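Local coordinates for protein CSP3 (Bacillus subtilis, PDB 5FIG) that probably stores copper in the cytosol by binding many Cu(I) ions, and so protects the bacterium against copper toxicity, at residues A7-E10 / A11-C15; K83-D87 / H88-C92. All coordinates share one frame; numbering follows the deposited sequence.

Contact 1 (A7-E10 / A11-C15); sequences ACIE and ACIDC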
loop_
_atom_site.group_PDB
_atom_site.type_symbol
_atom_site.label_atom_id
_atom_site.label_comp_id
_atom_site.label_asym_id
_atom_site.label_seq_id
_atom_site.Cartn_x
_atom_site.Cartn_y
_atom_site.Cartn_z
ATOM N N ALA B 7 -1.942 -3.734 20.977
ATOM C CA ALA B 7 -1.115 -4.937 20.904
ATOM C C ALA B 7 -1.040 -5.605 19.521
ATOM O O ALA B 7 0.021 -6.118 19.062
ATOM C CB ALA B 7 -1.571 -5.972 21.949
ATOM N N CYS B 8 -2.184 -5.707 18.834
ATOM C CA CYS B 8 -2.222 -6.328 17.547
ATOM C C CYS B 8 -1.452 -5.454 16.537
ATOM O O CYS B 8 -0.709 -5.966 15.686
ATOM C CB CYS B 8 -3.660 -6.492 17.045
ATOM S SG CYS B 8 -3.804 -7.418 15.549
ATOM N N ILE B 9 -1.671 -4.149 16.625
ATOM C CA ILE B 9 -0.875 -3.197 15.829
ATOM C C ILE B 9 0.602 -3.445 16.000
ATOM O O ILE B 9 1.351 -3.501 15.042
ATOM C CB ILE B 9 -1.280 -1.741 16.095
ATOM C CG1 ILE B 9 -2.678 -1.478 15.514
ATOM C CG2 ILE B 9 -0.260 -0.757 15.507
ATOM C CD1 ILE B 9 -3.373 -0.252 16.075
ATOM N N GLU B 10 1.044 -3.536 17.237
ATOM C CA GLU B 10 2.450 -3.798 17.479
ATOM C C GLU B 10 2.953 -5.066 16.871
ATOM O O GLU B 10 4.061 -5.106 16.384
ATOM C CB GLU B 10 2.710 -3.851 18.973
ATOM C CG GLU B 10 4.156 -3.782 19.431
ATOM C CD GLU B 10 4.849 -2.495 19.058
ATOM O OE1 GLU B 10 4.190 -1.578 18.498
ATOM O OE2 GLU B 10 6.042 -2.342 19.387
ATOM N N ALA B 11 2.177 -6.127 17.014
ATOM C CA ALA B 11 2.551 -7.402 16.379
ATOM C C ALA B 11 2.623 -7.331 14.868
ATOM O O ALA B 11 3.532 -7.905 14.260
ATOM C CB ALA B 11 1.622 -8.495 16.798
ATOM N N CYS B 12 1.697 -6.598 14.253
ATOM C CA CYS B 12 1.732 -6.386 12.804
ATOM C C CYS B 12 2.967 -5.570 12.392
ATOM O O CYS B 12 3.653 -5.893 11.388
ATOM C CB CYS B 12 0.477 -5.655 12.307
ATOM S SG CYS B 12 -1.007 -6.665 12.346
ATOM N N ILE B 13 3.266 -4.540 13.152
ATOM C CA ILE B 13 4.463 -3.691 12.856
ATOM C C ILE B 13 5.735 -4.573 12.956
ATOM O O ILE B 13 6.640 -4.496 12.156
ATOM C CB ILE B 13 4.504 -2.472 13.790
ATOM C CG1 ILE B 13 3.369 -1.504 13.416
ATOM C CG2 ILE B 13 5.867 -1.799 13.749
ATOM C CD1 ILE B 13 3.086 -0.465 14.450
ATOM N N ASP B 14 5.816 -5.398 14.031
ATOM C CA ASP B 14 6.953 -6.289 14.197
ATOM C C ASP B 14 7.079 -7.313 13.085
ATOM O O ASP B 14 8.178 -7.728 12.704
ATOM C CB ASP B 14 6.886 -6.998 15.591
ATOM C CG ASP B 14 7.116 -6.060 16.762
ATOM O OD1 ASP B 14 7.568 -4.937 16.586
ATOM O OD2 ASP B 14 6.836 -6.402 17.923
ATOM N N CYS B 15 5.936 -7.807 12.615
ATOM C CA CYS B 15 5.924 -8.794 11.569
ATOM C C CYS B 15 6.412 -8.151 10.243
ATOM O O CYS B 15 7.155 -8.754 9.492
ATOM C CB CYS B 15 4.552 -9.404 11.461
ATOM S SG CYS B 15 4.465 -10.753 10.285
#
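Ile9 and Ile13 meet one turn apart on helix 6-27, where CG2 of Ile9 lies 3.5 Å from CD1 of Ile13. Ile13 has CG1 beside its backbone N (chi1 -70°). This folds the branch back over the preceding turn, with CG1 of Ile13 3.3 Å from Ile9 O. Ile9 O accepts Ile13 N at 2.9 Å, and the Ile13 branch covers the same oxygen with carbon. Cys8 and Cys12 form the second close pair. Their SG atoms are 4.3 Å apart, with no disulfide between them, and both residues are buried. The looser side is that of Glu10 and Asp14, both exposed. OE2 of Glu10 stands 4.1 Å from OD1 of Asp14, and the two carboxylate planes are 73° apart. No bond joins these side chains, and the like charges probably disfavour each other, on a side open to solvent. Their backbones are still tied, Asp14 N to Glu10 O at 2.9 Å. The cysteine side faces the interior of the bundle. Cys8 packs on Met56 of helix 36-57 and on Cys103 and Met106 of helix 89-107. Cys12 reaches Val53 and Cys99 of the same two helices, while Ile13 packs on Ile13 of a second subunit.

Contact 2 (K83-D87 / H88-C92); sequences KHDHD and HCQAC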
loop_
_atom_site.group_PDB
_atom_site.type_symbol
_atom_site.label_atom_id
_atom_site.label_comp_id
_atom_site.label_asym_id
_atom_site.label_seq_id
_atom_site.Cartn_x
_atom_site.Cartn_y
_atom_site.Cartn_z
ATOM N N LYS B 83 10.753 -23.168 7.156
ATOM C CA LYS B 83 11.497 -24.281 6.507
ATOM C C LYS B 83 12.955 -23.976 6.217
ATOM O O LYS B 83 13.665 -24.838 5.703
ATOM C CB LYS B 83 10.807 -24.681 5.193
ATOM C CG LYS B 83 9.429 -25.299 5.393
ATOM C CD LYS B 83 8.685 -25.416 4.079
ATOM C CE LYS B 83 7.288 -25.942 4.323
ATOM N NZ LYS B 83 6.560 -26.050 3.016
ATOM N N HIS B 84 13.428 -22.787 6.617
ATOM C CA HIS B 84 14.783 -22.348 6.342
ATOM C C HIS B 84 15.458 -21.850 7.598
ATOM O O HIS B 84 14.830 -21.231 8.430
ATOM C CB HIS B 84 14.748 -21.260 5.274
ATOM C CG HIS B 84 14.101 -21.721 4.006
ATOM N ND1 HIS B 84 12.746 -21.619 3.776
ATOM C CD2 HIS B 84 14.625 -22.342 2.926
ATOM C CE1 HIS B 84 12.466 -22.127 2.590
ATOM N NE2 HIS B 84 13.585 -22.596 2.070
ATOM N N ASP B 85 16.749 -22.140 7.715
ATOM C CA ASP B 85 17.501 -21.841 8.930
ATOM C C ASP B 85 18.532 -20.696 8.828
ATOM O O ASP B 85 19.388 -20.573 9.690
ATOM C CB ASP B 85 18.180 -23.127 9.447
ATOM C CG ASP B 85 18.502 -23.058 10.946
ATOM O OD1 ASP B 85 17.773 -22.393 11.715
ATOM O OD2 ASP B 85 19.484 -23.663 11.360
ATOM N N HIS B 86 18.486 -19.865 7.795
ATOM C CA HIS B 86 19.235 -18.572 7.844
ATOM C C HIS B 86 18.417 -17.447 7.238
ATOM O O HIS B 86 17.225 -17.614 7.040
ATOM C CB HIS B 86 20.676 -18.619 7.257
ATOM C CG HIS B 86 21.598 -17.587 7.879
ATOM N ND1 HIS B 86 21.928 -16.391 7.260
ATOM C CD2 HIS B 86 22.187 -17.542 9.100
ATOM C CE1 HIS B 86 22.711 -15.679 8.051
ATOM N NE2 HIS B 86 22.897 -16.361 9.167
ATOM N N ASP B 87 19.035 -16.274 7.076
ATOM C CA ASP B 87 18.486 -15.123 6.336
ATOM C C ASP B 87 17.333 -14.562 7.100
ATOM O O ASP B 87 16.354 -14.113 6.476
ATOM C CB ASP B 87 18.088 -15.488 4.902
ATOM C CG ASP B 87 19.234 -16.043 4.120
ATOM O OD1 ASP B 87 20.228 -15.306 3.944
ATOM O OD2 ASP B 87 19.154 -17.216 3.671
ATOM N N HIS B 88 17.413 -14.626 8.442
ATOM C CA HIS B 88 16.344 -14.122 9.325
ATOM C C HIS B 88 15.023 -14.918 9.198
ATOM O O HIS B 88 13.989 -14.428 9.613
ATOM C CB HIS B 88 16.090 -12.619 9.025
ATOM C CG HIS B 88 15.462 -11.843 10.141
ATOM N ND1 HIS B 88 16.139 -11.553 11.314
ATOM C CD2 HIS B 88 14.238 -11.252 10.254
ATOM C CE1 HIS B 88 15.359 -10.838 12.109
ATOM N NE2 HIS B 88 14.213 -10.629 11.488
ATOM N N CYS B 89 15.052 -16.116 8.608
ATOM C CA CYS B 89 13.819 -16.863 8.337
ATOM C C CYS B 89 13.133 -17.426 9.599
ATOM O O CYS B 89 11.916 -17.354 9.718
ATOM C CB CYS B 89 14.086 -17.994 7.357
ATOM S SG CYS B 89 14.400 -17.487 5.658
ATOM N N GLN B 90 13.905 -17.957 10.553
ATOM C CA GLN B 90 13.296 -18.421 11.808
ATOM C C GLN B 90 12.673 -17.267 12.651
ATOM O O GLN B 90 11.588 -17.400 13.181
ATOM C CB GLN B 90 14.300 -19.218 12.640
ATOM C CG GLN B 90 14.709 -20.534 11.997
ATOM C CD GLN B 90 13.533 -21.491 11.807
ATOM O OE1 GLN B 90 12.882 -21.871 12.777
ATOM N NE2 GLN B 90 13.262 -21.895 10.562
ATOM N N ALA B 91 13.339 -16.117 12.706
ATOM C CA ALA B 91 12.797 -14.925 13.337
ATOM C C ALA B 91 11.534 -14.456 12.644
ATOM O O ALA B 91 10.591 -13.981 13.289
ATOM C CB ALA B 91 13.843 -13.771 13.322
ATOM N N CYS B 92 11.554 -14.480 11.314
ATOM C CA CYS B 92 10.398 -14.093 10.558
ATOM C C CYS B 92 9.222 -15.010 10.851
ATOM O O CYS B 92 8.156 -14.542 11.142
ATOM C CB CYS B 92 10.716 -14.099 9.068
ATOM S SG CYS B 92 9.344 -13.550 8.079
#
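Gln90 has CG beside its backbone N (chi1 -67°) and a second bend at chi2, which turn its amide back toward His84. Cys89 also carries its SG beside the backbone N (chi1 -72°), against the preceding loop. NE2 of Gln90 donates to His84 O at 2.7 Å. The bond is almost straight at the hydrogen (172°), and the acceptor lies in the amide plane. The donor sits well above the plane of the His84 carbonyl. NE2 also bonds Gly82 O, so one amide nitrogen grips two loop carbonyls. CG of Gln90 lies 3.6 Å from OD1 of Asp85, and the carboxylate is turned steeply against the amide. On the inner side, SG of Cys89 is 3.8 Å from CB of His84 and 3.1 Å from His86 O. His86 O accepts Cys89 N at 3.1 Å and closes a type I' beta turn from His86 to Cys89. His88 is the N-cap residue, and CB of Ala91 lies over one face of its ring, offset toward the rim. Cys89 meets Cys22 and Cys26 of helix 6-27, and Cys92 meets Cys19. His84 touches Cys38, which is in a disulfide with Cys81. The arrangement is a type I' turn leading into the N-cap and first turn of helix 89-107, at one end of a cysteine-rich four-helix bundle, the fold of the Csp copper storage proteins.

In the fold
Contact 1 comes first along the chain, near the start of helix 6-27. It lies within that helix and closes no loop. The chain then runs through helices 36-57 and 63-81 before contact 2 closes the short loop between helix 63-81 and helix 89-107 onto the start of the latter. The two contacts are in series, neither nested nor crossed. The centres of contact 1 and contact 2 are about 19 Å apart. The nearest atoms of contact 1 and contact 2 are about 5 Å apart, without touching. Helices 6-27 and 89-107 connect them: contact 1 packs against the last helix, and contact 2 against the far part of the first. Both turn cysteines toward the bundle interior, consistent with a core that binds Cu(I).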